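Local atomic coordinates of leucine aminopeptidase (PDB entry 3TC8), a protein that probably acts as a zinc-dependent exopeptidase of the M28 family, removing residues from the amino end of peptides, although a glutaminyl cyclase activity is also possible. Residues Phe210-Gln213 against Gln214-Arg217; Val226-Ala229 against Ala230-Leu233; Thr274-Ala277 against Ser278-Thr282; Asn289-Arg292 against Glu293-Lys296. All coordinates share one frame; numbering follows the deposited sequence.

Contact 1: residues Phe210-Gln213 against Gln214-Arg217; sequences FKEQ and QSLR
Glu-212 sits at the N-cap of helix 213-233, and its carboxylate accepts three hydrogen bonds from the first turn. Glu-212 OE1 takes the Ser-215 hydroxyl on its anti lone pair, with Ser-215 OG 2.7 Å away, and the backbone N of Ser-215, 2.9 Å from Glu-212 OE1 and 38° out of the carboxylate plane. Glu-212 OE2 accepts from Gln-214 N at 3.0 Å, again from above the plane. With CG anti to its own backbone N (chi1 -176°), the glutamate folds forward over the helix start, and the long chain, bent at chi2, brings both oxygens to the amides. His-251 NE2 and Ile-247 N add further bonds to the two oxygens. Replacing Glu-212 by an alanine would probably strand the amides of Gln-214 and Ser-215 and leave the serine hydroxyl without this acceptor. Behind the cap, Glu-212 O receives Leu-216 N at 2.9 Å, the first full helical turn. Leu-216 then turns back on strand 209-211, its CD1 3.8 Å from CB of Lys-211, whose ammonium goes on to Asn-241 and Glu-224. A buried carboxylate surrounded by so many donors, at a positive helix end, is likely to stay ionised.

Contact 2: residues Val226-Ala229 against Ala230-Leu233; sequences VWSA and ARDL
Four successive i-to-i+4 hydrogen bonds join Val-226-Ala-229 to Ala-230-Leu-233, Ala-230 N lying 2.9 Å from Val-226 O and Leu-233 N 3.0 Å from Ala-229 O. Ser-228 and Arg-231, one turn apart, meet on the polar side. In one of its two conformers the arginine is extended as far as CD and bends at chi3 (64°), which turns its guanidinium back along the helix until Ser-228 CA lies 3.9 Å above one face, toward the rim. There Arg-231 NH2 comes 3.3 Å from Ser-228 OG, a close polar approach whose angle is too poor for a hydrogen bond; the hydroxyl has a weak bond to Glu-224 O. This is the last part of the amphipathic helix 213-233, packed beside the central sheet of the zinc exopeptidase fold. Val-226 fits against Ile-263 and Ile-265 of strand 262-266, while small Ala-229 and Ala-230 allow close approach to Val-305 and Thr-301 of helix 292-308. Leu-233 sets its CG 3.3 Å from Ala-229 O, its branched end reaching Glu-304. On the outer side, the Asp-232 carboxylate forms no bond with the nearby Ser-228 O, a fellow acceptor; its charge, well suited to an exposed position, is met by Arg-309 in a salt bridge to OD2.

Contact 3: residues Thr274-Ala277 against Ser278-Thr282; sequences TGFA and SYWHT. With EDO (1,2-ethanediol), chain D.
Two turns shape this loop: a type I beta turn from Ala-277 to Trp-280, closed by Trp-280 N to Ala-277 O at 3.0 Å, and a type II turn from Tyr-279 to Thr-282. An ST turn precedes them, Thr-274 OG1 accepting from Phe-276 N, and Gly-275 suits the positive phi there. The indole of Trp-280 is the centre of the contact. A chi1 of 173°, which turns the ring away from its own amide N, swings it back under Phe-276, whose CD2 stands over the middle of one indole face, 3.4 Å from Trp-280 CE2. The planes are inclined at 44°, neither stacked nor edge-to-face, and Phe-276 CB adds a CH-pi contact to the five-membered ring. Thr-274 CG2 touches Trp-280 CZ3 at 3.7 Å. The imidazole of His-281, a zinc ligand with Asp-127 and Asp-160, lies on the opposite indole face. In the indole plane, Trp-280 NE1 gives a nearly straight hydrogen bond (169°) to O2 of a 1,2-ethanediol, 2.8 Å away and probably from the crystallisation liquor. Ala-277 CB rests over the Tyr-279 ring in a second CH-pi contact, while the phenol is hydrogen-bonded to Asp-126 OD2. A leucine in place of Trp-280 would probably open a gap under Phe-276 and leave the His-281 ring without the indole on its face. The flat, largely apolar indole thus walls the zinc site, its N-H directed to a polar group beside the metal.

Contact 4: residues Asn289-Arg292 against Glu293-Lys296; sequences NIDR and ETLK
Asp-291 OD1, in the conformer described here (one of two), meets the first turn of helix 292-308 as its N-cap, accepting a hydrogen bond from Thr-294 N at 3.1 Å through the anti lone pair. Glu-293 N is also near, 2.9 Å from Asp-291 OD1. Because chi1 (-174°) sets the carboxylate opposite the residue's own N, the short side chain lies by the amides at the helix start, a place for which aspartate's length is well suited. Its carbonyl works too: Leu-295 N points at Asp-291 O in a bond that is almost straight (174°) and in the carbonyl plane. One residue on, Lys-296 N bonds to Arg-292 O at 2.9 Å. Thr-294 crosses Asp-291 at about a right angle, and its hydroxyl is held by Gly-204 O. On the buried side, Ile-290 CG2 meets Leu-295 CD1 at 4.0 Å, two branched apolar chains joining the incoming loop to the helix; Ile-290 also lies against Tyr-28 and Ala-125. Arg-292 forms a salt bridge with Asp-25 of helix 24-36 and a cation-pi contact with Tyr-28, while Lys-296 NZ reaches Asp-21 and Phe-22 O just ahead of that helix. In one of two Glu-293 conformers, a water donates to Glu-293 OE1, 2.7 Å away. A negative cap at this positive helix end would probably be favoured by the helix dipole as well as by the amide it accepts from.

In the fold
Along the chain the four contacts follow in order, all within the M28 peptidase domain. Contacts 1 and 2 share helix 213-233, the first at its start and the second near its other end, with centres 16 Å apart; they touch where Trp-227 packs on Phe-210 and Lys-211. After strand 262-266, at the edge of the mixed sheet, come the zinc-site loop of contact 3 and the start of helix 292-308 in contact 4, centres 17 Å apart and meeting through Tyr-279 and Asn-289. Helix 292-308 then packs on helix 213-233 beside contact 2. Contact 3 alone carries a metal ligand; the others belong to the helical framework around the sheet.

Contact 1: residues Phe210-Gln213 against Gln214-Arg217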
ATOM      1  N   PHE A 210      11.775  -3.935  -8.040  1.00  9.60           N
ATOM      2  CA  PHE A 210      12.852  -4.880  -7.820  1.00  9.86           C
ATOM      3  C   PHE A 210      12.465  -5.807  -6.671  1.00  9.83           C
ATOM      4  O   PHE A 210      11.510  -5.590  -5.924  1.00 10.25           O
ATOM      5  CB  PHE A 210      14.143  -4.105  -7.488  1.00 10.06           C
ATOM      6  CG  PHE A 210      14.804  -3.438  -8.659  1.00 10.62           C
ATOM      7  CD1 PHE A 210      14.310  -2.263  -9.206  1.00 11.70           C
ATOM      8  CD2 PHE A 210      15.916  -4.011  -9.211  1.00 12.93           C
ATOM      9  CE1 PHE A 210      14.929  -1.670 -10.263  1.00 12.36           C
ATOM     10  CE2 PHE A 210      16.540  -3.408 -10.307  1.00 14.00           C
ATOM     11  CZ  PHE A 210      16.055  -2.247 -10.808  1.00 14.45           C
ATOM     12  N   LYS A 211      13.230  -6.893  -6.549  1.00 10.49           N
ATOM     13  CA  LYS A 211      12.977  -7.848  -5.468  1.00 10.12           C
ATOM     14  C   LYS A 211      13.567  -7.251  -4.172  1.00 11.13           C
ATOM     15  O   LYS A 211      14.804  -7.173  -4.002  1.00 12.06           O
ATOM     16  CB  LYS A 211      13.588  -9.200  -5.807  1.00 11.03           C
ATOM     17  CG  LYS A 211      13.041  -9.795  -7.082  1.00 11.36           C
ATOM     18  CD  LYS A 211      13.672 -11.123  -7.381  1.00 12.73           C
ATOM     19  CE  LYS A 211      13.298 -11.676  -8.697  1.00 15.22           C
ATOM     20  NZ  LYS A 211      14.036 -12.976  -8.933  1.00 17.85           N
ATOM     21  N   GLU A 212      12.692  -6.772  -3.296  1.00  9.99           N
ATOM     22  CA  GLU A 212      13.148  -6.000  -2.145  1.00 10.36           C
ATOM     23  C   GLU A 212      13.762  -6.919  -1.083  1.00 10.24           C
ATOM     24  O   GLU A 212      13.339  -8.045  -0.909  1.00 10.12           O
ATOM     25  CB  GLU A 212      11.932  -5.173  -1.682  1.00 10.18           C
ATOM     26  CG  GLU A 212      12.176  -4.214  -0.542  1.00 10.70           C
ATOM     27  CD  GLU A 212      12.199  -4.837   0.833  1.00  9.70           C
ATOM     28  OE1 GLU A 212      11.384  -5.756   1.069  1.00 10.25           O
ATOM     29  OE2 GLU A 212      13.037  -4.394   1.681  1.00 11.32           O
ATOM     30  N   GLN A 213      14.751  -6.411  -0.365  1.00 10.19           N
ATOM     31  CA  GLN A 213      15.564  -7.300   0.497  1.00 10.23           C
ATOM     32  C   GLN A 213      14.808  -7.910   1.654  1.00  9.98           C
ATOM     33  O   GLN A 213      14.939  -9.104   1.899  1.00 10.99           O
ATOM     34  CB  GLN A 213      16.791  -6.573   1.045  1.00 11.42           C
ATOM     35  CG  GLN A 213      17.841  -6.355   0.024  1.00 12.88           C
ATOM     36  CD  GLN A 213      18.406  -7.618  -0.526  1.00 15.28           C
ATOM     37  OE1 GLN A 213      18.655  -8.560   0.211  1.00 17.08           O
ATOM     38  NE2 GLN A 213      18.477  -7.691  -1.860  1.00 20.71           N
ATOM     39  N   GLN A 214      13.970  -7.120   2.358  1.00  9.80           N
ATOM     40  CA  GLN A 214      13.251  -7.696   3.487  1.00  9.83           C
ATOM     41  C   GLN A 214      12.238  -8.751   3.016  1.00  9.95           C
ATOM     42  O   GLN A 214      12.037  -9.782   3.658  1.00 10.46           O
ATOM     43  CB  GLN A 214      12.532  -6.634   4.302  1.00 10.13           C
ATOM     44  CG  GLN A 214      13.479  -5.585   4.870  1.00 11.39           C
ATOM     45  CD  GLN A 214      12.814  -4.784   5.972  1.00 11.70           C
ATOM     46  OE1 GLN A 214      12.809  -5.207   7.138  1.00 14.35           O
ATOM     47  NE2 GLN A 214      12.242  -3.642   5.635  1.00 12.89           N
ATOM     48  N   SER A 215      11.646  -8.486   1.847  1.00  9.79           N
ATOM     49  CA  SER A 215      10.718  -9.394   1.197  1.00  9.11           C
ATOM     50  C   SER A 215      11.399 -10.703   0.858  1.00  9.18           C
ATOM     51  O   SER A 215      10.839 -11.784   1.061  1.00  9.97           O
ATOM     52  CB  SER A 215      10.211  -8.708  -0.091  1.00  9.08           C
ATOM     53  OG  SER A 215       9.520  -7.507   0.152  1.00  9.44           O
ATOM     54  N   LEU A 216      12.587 -10.619   0.259  1.00  9.47           N
ATOM     55  CA  LEU A 216      13.350 -11.826  -0.050  1.00  9.83           C
ATOM     56  C   LEU A 216      13.757 -12.604   1.196  1.00 10.36           C
ATOM     57  O   LEU A 216      13.662 -13.820   1.252  1.00 10.84           O
ATOM     58  CB  LEU A 216      14.589 -11.444  -0.844  1.00 10.36           C
ATOM     59  CG  LEU A 216      14.444 -11.098  -2.313  1.00 10.94           C
ATOM     60  CD1 LEU A 216      15.697 -10.414  -2.824  1.00 12.32           C
ATOM     61  CD2 LEU A 216      14.016 -12.302  -3.118  1.00 11.90           C
ATOM     62  N   ARG A 217      14.243 -11.882   2.209  1.00 10.07           N
ATOM     63  CA  ARG A 217      14.684 -12.569   3.407  1.00 10.57           C
ATOM     64  C   ARG A 217      13.558 -13.314   4.104  1.00 10.46           C
ATOM     65  O   ARG A 217      13.753 -14.440   4.583  1.00 12.18           O
ATOM     66  CB  ARG A 217      15.383 -11.604   4.352  1.00 10.43           C
ATOM     67  CG  ARG A 217      16.279 -12.271   5.413  1.00 11.55           C
ATOM     68  CD  ARG A 217      17.575 -12.844   4.821  1.00 11.67           C
ATOM     69  NE  ARG A 217      18.543 -13.156   5.853  1.00 12.62           N
ATOM     70  CZ  ARG A 217      18.588 -14.267   6.589  1.00 13.82           C
ATOM     71  NH1 ARG A 217      17.768 -15.271   6.351  1.00 15.05           N
ATOM     72  NH2 ARG A 217      19.476 -14.348   7.587  1.00 14.09           N
TER

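Contact 2: residues Val226-Ala229 against Ala230-Leu233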
ATOM      1  N   VAL A 226       5.412 -14.201  -7.463  1.00  9.86           N
ATOM      2  CA  VAL A 226       4.894 -12.979  -8.035  1.00  9.35           C
ATOM      3  C   VAL A 226       5.693 -12.523  -9.257  1.00  9.80           C
ATOM      4  O   VAL A 226       5.115 -12.187 -10.290  1.00  9.98           O
ATOM      5  CB  VAL A 226       4.799 -11.852  -6.933  1.00  9.44           C
ATOM      6  CG1 VAL A 226       4.457 -10.498  -7.552  1.00 10.28           C
ATOM      7  CG2 VAL A 226       3.792 -12.270  -5.890  1.00 10.38           C
ATOM      8  N   TRP A 227       7.036 -12.527  -9.160  1.00  9.60           N
ATOM      9  CA  TRP A 227       7.833 -12.063 -10.252  1.00  9.68           C
ATOM     10  C   TRP A 227       7.721 -13.015 -11.451  1.00 10.74           C
ATOM     11  O   TRP A 227       7.749 -12.561 -12.603  1.00 11.05           O
ATOM     12  CB  TRP A 227       9.322 -11.867  -9.822  1.00 10.38           C
ATOM     13  CG  TRP A 227       9.660 -10.441  -9.405  1.00  9.64           C
ATOM     14  CD1 TRP A 227      10.522  -9.643 -10.056  1.00 10.41           C
ATOM     15  CD2 TRP A 227       9.061  -9.627  -8.364  1.00  9.27           C
ATOM     16  NE1 TRP A 227      10.538  -8.392  -9.483  1.00 10.73           N
ATOM     17  CE2 TRP A 227       9.664  -8.371  -8.432  1.00 10.30           C
ATOM     18  CE3 TRP A 227       8.142  -9.870  -7.373  1.00  9.32           C
ATOM     19  CZ2 TRP A 227       9.313  -7.317  -7.585  1.00 10.44           C
ATOM     20  CZ3 TRP A 227       7.768  -8.823  -6.533  1.00  9.99           C
ATOM     21  CH2 TRP A 227       8.375  -7.579  -6.631  1.00 10.49           C
ATOM     22  N   SER A 228       7.596 -14.310 -11.208  1.00 10.73           N
ATOM     23  CA  SER A 228       7.414 -15.264 -12.295  1.00 11.50           C
ATOM     24  C   SER A 228       6.062 -15.090 -12.963  1.00 10.70           C
ATOM     25  O   SER A 228       5.964 -15.147 -14.188  1.00 11.84           O
ATOM     26  CB  SER A 228       7.547 -16.685 -11.756  1.00 12.79           C
ATOM     27  OG  SER A 228       8.913 -16.981 -11.462  1.00 15.30           O
ATOM     28  N   ALA A 229       5.009 -14.889 -12.186  1.00 10.54           N
ATOM     29  CA  ALA A 229       3.693 -14.597 -12.768  1.00 11.13           C
ATOM     30  C   ALA A 229       3.745 -13.354 -13.640  1.00 10.06           C
ATOM     31  O   ALA A 229       3.189 -13.331 -14.733  1.00 10.80           O
ATOM     32  CB  ALA A 229       2.602 -14.485 -11.684  1.00 10.94           C
ATOM     33  N   ALA A 230       4.392 -12.303 -13.144  1.00  9.91           N
ATOM     34  CA  ALA A 230       4.494 -11.073 -13.915  1.00 10.60           C
ATOM     35  C   ALA A 230       5.185 -11.358 -15.263  1.00 11.04           C
ATOM     36  O   ALA A 230       4.772 -10.864 -16.303  1.00 11.83           O
ATOM     37  CB  ALA A 230       5.304 -10.027 -13.126  1.00 10.94           C
ATOM     38  N   ARG A 231       6.272 -12.140 -15.213  1.00 11.55           N
ATOM     39  CA  ARG A 231       6.987 -12.470 -16.438  0.50 12.92           C
ATOM     40  C   ARG A 231       6.092 -13.273 -17.370  1.00 11.82           C
ATOM     41  O   ARG A 231       6.048 -12.970 -18.573  1.00 13.81           O
ATOM     42  CB  ARG A 231       8.260 -13.226 -16.124  0.50 13.61           C
ATOM     43  CG  ARG A 231       8.969 -13.847 -17.333  0.50 16.53           C
ATOM     44  CD  ARG A 231      10.075 -14.843 -16.892  0.50 18.75           C
ATOM     45  NE  ARG A 231       9.494 -15.990 -16.185  0.50 21.98           N
ATOM     46  CZ  ARG A 231      10.087 -16.705 -15.228  0.50 24.85           C
ATOM     47  NH1 ARG A 231      11.336 -16.452 -14.857  0.50 28.11           N
ATOM     48  NH2 ARG A 231       9.422 -17.693 -14.649  0.50 24.65           N
ATOM     49  N   ASP A 232       5.363 -14.234 -16.847  1.00 11.92           N
ATOM     50  CA  ASP A 232       4.445 -15.044 -17.678  1.00 12.68           C
ATOM     51  C   ASP A 232       3.457 -14.157 -18.402  1.00 12.59           C
ATOM     52  O   ASP A 232       3.090 -14.418 -19.547  1.00 14.28           O
ATOM     53  CB  ASP A 232       3.640 -16.023 -16.810  1.00 13.09           C
ATOM     54  CG  ASP A 232       4.451 -17.093 -16.128  1.00 14.62           C
ATOM     55  OD1 ASP A 232       5.550 -17.425 -16.613  1.00 16.88           O
ATOM     56  OD2 ASP A 232       3.955 -17.607 -15.067  1.00 16.14           O
ATOM     57  N   LEU A 233       2.965 -13.130 -17.707  1.00 11.99           N
ATOM     58  CA  LEU A 233       1.956 -12.210 -18.251  1.00 12.35           C
ATOM     59  C   LEU A 233       2.493 -11.133 -19.159  1.00 12.98           C
ATOM     60  O   LEU A 233       1.687 -10.369 -19.721  1.00 15.67           O
ATOM     61  CB  LEU A 233       1.191 -11.548 -17.103  1.00 12.61           C
ATOM     62  CG  LEU A 233       0.376 -12.453 -16.223  1.00 13.13           C
ATOM     63  CD1 LEU A 233      -0.101 -11.686 -15.025  1.00 16.51           C
ATOM     64  CD2 LEU A 233      -0.761 -13.091 -17.007  1.00 17.82           C
TER

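Contact 3: residues Thr274-Ala277 against Ser278-Thr282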
ATOM      1  N   THR A 274      17.616   8.752  -3.129  1.00 18.68           N
ATOM      2  CA  THR A 274      16.803   8.223  -2.060  1.00 17.17           C
ATOM      3  C   THR A 274      16.421   6.746  -2.261  1.00 15.42           C
ATOM      4  O   THR A 274      15.900   6.131  -1.333  1.00 16.90           O
ATOM      5  CB  THR A 274      15.507   9.005  -2.001  1.00 16.05           C
ATOM      6  OG1 THR A 274      14.791   8.732  -3.204  1.00 16.55           O
ATOM      7  CG2 THR A 274      15.714  10.515  -1.838  1.00 17.89           C
ATOM      8  N   GLY A 275      16.631   6.200  -3.453  1.00 14.41           N
ATOM      9  CA  GLY A 275      16.098   4.910  -3.885  1.00 13.76           C
ATOM     10  C   GLY A 275      14.690   4.967  -4.416  1.00 12.52           C
ATOM     11  O   GLY A 275      14.192   3.942  -4.902  1.00 12.55           O
ATOM     12  N   PHE A 276      14.027   6.116  -4.341  1.00 12.68           N
ATOM     13  CA  PHE A 276      12.640   6.235  -4.746  1.00 12.62           C
ATOM     14  C   PHE A 276      12.526   7.119  -5.977  1.00 13.24           C
ATOM     15  O   PHE A 276      13.492   7.745  -6.452  1.00 14.94           O
ATOM     16  CB  PHE A 276      11.810   6.762  -3.579  1.00 12.41           C
ATOM     17  CG  PHE A 276      11.831   5.858  -2.382  1.00 12.41           C
ATOM     18  CD1 PHE A 276      11.454   4.519  -2.496  1.00 15.77           C
ATOM     19  CD2 PHE A 276      12.289   6.327  -1.177  1.00 13.38           C
ATOM     20  CE1 PHE A 276      11.487   3.692  -1.380  1.00 18.29           C
ATOM     21  CE2 PHE A 276      12.304   5.533  -0.041  1.00 17.05           C
ATOM     22  CZ  PHE A 276      11.892   4.210  -0.141  1.00 21.76           C
ATOM     23  N   ALA A 277      11.304   7.191  -6.492  1.00 13.92           N
ATOM     24  CA  ALA A 277      10.972   8.039  -7.607  1.00 13.54           C
ATOM     25  C   ALA A 277      11.392   9.469  -7.299  1.00 13.58           C
ATOM     26  O   ALA A 277      11.424   9.919  -6.144  1.00 13.65           O
ATOM     27  CB  ALA A 277       9.487   8.008  -7.855  1.00 15.33           C
ATOM     28  N   SER A 278      11.702  10.203  -8.339  1.00 14.45           N
ATOM     29  CA  SER A 278      12.184  11.580  -8.237  1.00 14.87           C
ATOM     30  C   SER A 278      11.283  12.492  -7.417  1.00 14.02           C
ATOM     31  O   SER A 278      11.753  13.414  -6.746  1.00 16.16           O
ATOM     32  CB  SER A 278      12.401  12.169  -9.631  1.00 16.32           C
ATOM     33  OG  SER A 278      11.185  12.263 -10.335  1.00 19.78           O
ATOM     34  N   TYR A 279       9.974  12.236  -7.493  1.00 11.99           N
ATOM     35  CA  TYR A 279       8.968  13.046  -6.857  1.00 11.70           C
ATOM     36  C   TYR A 279       8.601  12.595  -5.456  1.00 10.36           C
ATOM     37  O   TYR A 279       7.725  13.211  -4.827  1.00 10.98           O
ATOM     38  CB  TYR A 279       7.727  13.113  -7.777  1.00 11.75           C
ATOM     39  CG  TYR A 279       7.232  11.745  -8.190  1.00 12.41           C
ATOM     40  CD1 TYR A 279       6.458  10.973  -7.335  1.00 11.80           C
ATOM     41  CD2 TYR A 279       7.520  11.249  -9.448  1.00 13.41           C
ATOM     42  CE1 TYR A 279       6.003   9.711  -7.715  1.00 12.15           C
ATOM     43  CE2 TYR A 279       7.107   9.982  -9.818  1.00 12.43           C
ATOM     44  CZ  TYR A 279       6.352   9.222  -8.960  1.00 12.16           C
ATOM     45  OH  TYR A 279       5.931   7.988  -9.417  1.00 13.48           O
ATOM     46  N   TRP A 280       9.227  11.554  -4.946  1.00 10.55           N
ATOM     47  CA  TRP A 280       8.929  11.033  -3.617  1.00 10.32           C
ATOM     48  C   TRP A 280       9.124  12.107  -2.526  1.00  9.88           C
ATOM     49  O   TRP A 280      10.162  12.769  -2.474  1.00 10.63           O
ATOM     50  CB  TRP A 280       9.841   9.851  -3.323  1.00 10.69           C
ATOM     51  CG  TRP A 280       9.777   9.310  -1.947  1.00 10.34           C
ATOM     52  CD1 TRP A 280       8.785   8.567  -1.395  1.00 11.41           C
ATOM     53  CD2 TRP A 280      10.766   9.442  -0.935  1.00 11.12           C
ATOM     54  NE1 TRP A 280       9.103   8.189  -0.147  1.00 12.36           N
ATOM     55  CE2 TRP A 280      10.312   8.738   0.181  1.00 11.63           C
ATOM     56  CE3 TRP A 280      12.007  10.094  -0.861  1.00 12.10           C
ATOM     57  CZ2 TRP A 280      11.076   8.629   1.369  1.00 13.83           C
ATOM     58  CZ3 TRP A 280      12.750   9.991   0.295  1.00 13.96           C
ATOM     59  CH2 TRP A 280      12.292   9.263   1.367  1.00 14.20           C
ATOM     60  N   HIS A 281       8.092  12.292  -1.724  1.00  9.62           N
ATOM     61  CA  HIS A 281       8.144  13.249  -0.614  1.00  9.86           C
ATOM     62  C   HIS A 281       8.408  14.694  -1.091  1.00  9.76           C
ATOM     63  O   HIS A 281       9.042  15.507  -0.409  1.00 10.22           O
ATOM     64  CB  HIS A 281       9.077  12.770   0.515  1.00 10.35           C
ATOM     65  CG  HIS A 281       8.469  11.637   1.273  1.00  9.31           C
ATOM     66  ND1 HIS A 281       9.001  11.127   2.433  1.00 10.66           N
ATOM     67  CD2 HIS A 281       7.335  10.921   1.028  1.00 10.36           C
ATOM     68  CE1 HIS A 281       8.230  10.132   2.857  1.00 10.35           C
ATOM     69  NE2 HIS A 281       7.203  10.000   2.036  1.00 11.48           N
ATOM     70  N   THR A 282       7.882  14.973  -2.268  1.00 10.41           N
ATOM     71  CA  THR A 282       7.839  16.317  -2.825  1.00 11.28           C
ATOM     72  C   THR A 282       6.422  16.670  -3.230  1.00 10.54           C
ATOM     73  O   THR A 282       5.533  15.806  -3.327  1.00 10.64           O
ATOM     74  CB  THR A 282       8.707  16.451  -4.111  1.00 11.88           C
ATOM     75  OG1 THR A 282       8.002  15.924  -5.258  1.00 11.92           O
ATOM     76  CG2 THR A 282      10.090  15.832  -3.997  1.00 12.52           C
TER
HETATM   77  C1  EDO D 401       8.155   4.363   1.020  1.00 32.95           C
HETATM   78  O1  EDO D 401       7.684   4.139   2.347  1.00 38.26           O
HETATM   79  C2  EDO D 401       7.471   5.575   0.408  1.00 30.98           C
HETATM   80  O2  EDO D 401       7.271   6.677   1.352  1.00 28.53           O

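Contact 4: residues Asn289-Arg292 against Glu293-Lys296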
ATOM      1  N   ASN A 289       1.929  11.840 -12.451  1.00 11.26           N
ATOM      2  CA  ASN A 289       2.792  10.688 -12.658  1.00 11.13           C
ATOM      3  C   ASN A 289       2.042   9.375 -12.809  1.00 10.30           C
ATOM      4  O   ASN A 289       2.656   8.367 -13.125  1.00 11.35           O
ATOM      5  CB  ASN A 289       3.755  10.533 -11.500  1.00 11.56           C
ATOM      6  CG  ASN A 289       4.535  11.776 -11.221  1.00 12.53           C
ATOM      7  OD1 ASN A 289       4.446  12.348 -10.081  1.00 15.09           O
ATOM      8  ND2 ASN A 289       5.287  12.228 -12.177  1.00 13.05           N
ATOM      9  N   ILE A 290       0.757   9.346 -12.470  1.00 10.10           N
ATOM     10  CA  ILE A 290       0.030   8.104 -12.386  1.00 10.20           C
ATOM     11  C   ILE A 290      -0.262   7.593 -13.780  1.00 10.22           C
ATOM     12  O   ILE A 290      -0.670   8.355 -14.655  1.00 12.43           O
ATOM     13  CB  ILE A 290      -1.234   8.278 -11.532  1.00 10.43           C
ATOM     14  CG1 ILE A 290      -0.858   8.835 -10.128  1.00 10.55           C
ATOM     15  CG2 ILE A 290      -2.024   6.961 -11.402  1.00 11.13           C
ATOM     16  CD1 ILE A 290       0.068   7.952  -9.295  1.00 11.97           C
ATOM     17  N   ASP A 291      -0.058   6.294 -13.964  1.00 10.20           N
ATOM     18  CA  ASP A 291      -0.058   5.684 -15.283  0.75  9.81           C
ATOM     19  C   ASP A 291      -0.844   4.386 -15.274  1.00 10.01           C
ATOM     20  O   ASP A 291      -0.581   3.494 -14.459  1.00 10.55           O
ATOM     21  CB  ASP A 291       1.385   5.455 -15.700  0.75 10.63           C
ATOM     22  CG  ASP A 291       1.510   4.967 -17.054  0.75 12.13           C
ATOM     23  OD1 ASP A 291       1.443   3.729 -17.243  0.75 12.20           O
ATOM     24  OD2 ASP A 291       1.724   5.796 -17.954  0.75 15.46           O
ATOM     25  N   ARG A 292      -1.818   4.263 -16.171  1.00  9.77           N
ATOM     26  CA  ARG A 292      -2.657   3.094 -16.257  1.00 10.18           C
ATOM     27  C   ARG A 292      -1.851   1.831 -16.563  1.00 10.41           C
ATOM     28  O   ARG A 292      -2.223   0.758 -16.106  1.00 11.91           O
ATOM     29  CB  ARG A 292      -3.744   3.314 -17.287  1.00 10.36           C
ATOM     30  CG  ARG A 292      -4.783   4.276 -16.856  1.00 10.75           C
ATOM     31  CD  ARG A 292      -5.622   4.769 -18.027  1.00 12.38           C
ATOM     32  NE  ARG A 292      -6.701   5.683 -17.632  1.00 14.12           N
ATOM     33  CZ  ARG A 292      -6.552   6.976 -17.435  1.00 13.15           C
ATOM     34  NH1 ARG A 292      -5.363   7.541 -17.573  1.00 13.52           N
ATOM     35  NH2 ARG A 292      -7.605   7.721 -17.142  1.00 15.74           N
ATOM     36  N   GLU A 293      -0.835   1.937 -17.399  1.00 10.43           N
ATOM     37  CA  GLU A 293      -0.068   0.746 -17.746  0.50 10.90           C
ATOM     38  C   GLU A 293       0.669   0.195 -16.516  1.00 10.33           C
ATOM     39  O   GLU A 293       0.759  -1.020 -16.340  1.00 10.80           O
ATOM     40  CB  GLU A 293       0.857   1.009 -18.935  0.50 11.41           C
ATOM     41  CG  GLU A 293       0.165   1.028 -20.311  0.50 13.56           C
ATOM     42  CD  GLU A 293      -0.995   2.007 -20.440  0.50 16.49           C
ATOM     43  OE1 GLU A 293      -2.178   1.563 -20.524  0.50 17.98           O
ATOM     44  OE2 GLU A 293      -0.734   3.232 -20.501  0.50 20.05           O
ATOM     45  N   THR A 294       1.209   1.082 -15.671  1.00 10.01           N
ATOM     46  CA  THR A 294       1.860   0.607 -14.454  1.00  9.65           C
ATOM     47  C   THR A 294       0.847  -0.060 -13.531  1.00  9.02           C
ATOM     48  O   THR A 294       1.085  -1.136 -12.993  1.00  9.46           O
ATOM     49  CB  THR A 294       2.549   1.765 -13.714  1.00  9.54           C
ATOM     50  OG1 THR A 294       3.398   2.421 -14.655  1.00 10.60           O
ATOM     51  CG2 THR A 294       3.324   1.284 -12.529  1.00 10.16           C
ATOM     52  N   LEU A 295      -0.291   0.613 -13.298  1.00  9.17           N
ATOM     53  CA  LEU A 295      -1.311   0.035 -12.442  1.00  8.47           C
ATOM     54  C   LEU A 295      -1.753  -1.331 -12.957  1.00  8.55           C
ATOM     55  O   LEU A 295      -1.960  -2.231 -12.166  1.00  9.08           O
ATOM     56  CB  LEU A 295      -2.492   0.994 -12.360  1.00  8.55           C
ATOM     57  CG  LEU A 295      -2.299   2.297 -11.600  1.00  8.39           C
ATOM     58  CD1 LEU A 295      -3.446   3.250 -11.833  1.00 10.30           C
ATOM     59  CD2 LEU A 295      -2.109   2.060 -10.080  1.00 10.31           C
ATOM     60  N   LYS A 296      -1.930  -1.452 -14.272  1.00  8.92           N
ATOM     61  CA  LYS A 296      -2.329  -2.725 -14.866  1.00  9.17           C
ATOM     62  C   LYS A 296      -1.321  -3.814 -14.558  1.00  8.87           C
ATOM     63  O   LYS A 296      -1.689  -4.949 -14.209  1.00  9.01           O
ATOM     64  CB  LYS A 296      -2.493  -2.544 -16.378  1.00 10.02           C
ATOM     65  CG  LYS A 296      -2.888  -3.831 -17.122  1.00 10.31           C
ATOM     66  CD  LYS A 296      -4.204  -4.415 -16.699  1.00  9.84           C
ATOM     67  CE  LYS A 296      -4.680  -5.448 -17.677  1.00 10.38           C
ATOM     68  NZ  LYS A 296      -5.920  -6.149 -17.249  1.00 10.74           N
TER
HETATM   69  O   HOH W   1      -2.960  -0.613 -19.217  1.00 23.85           O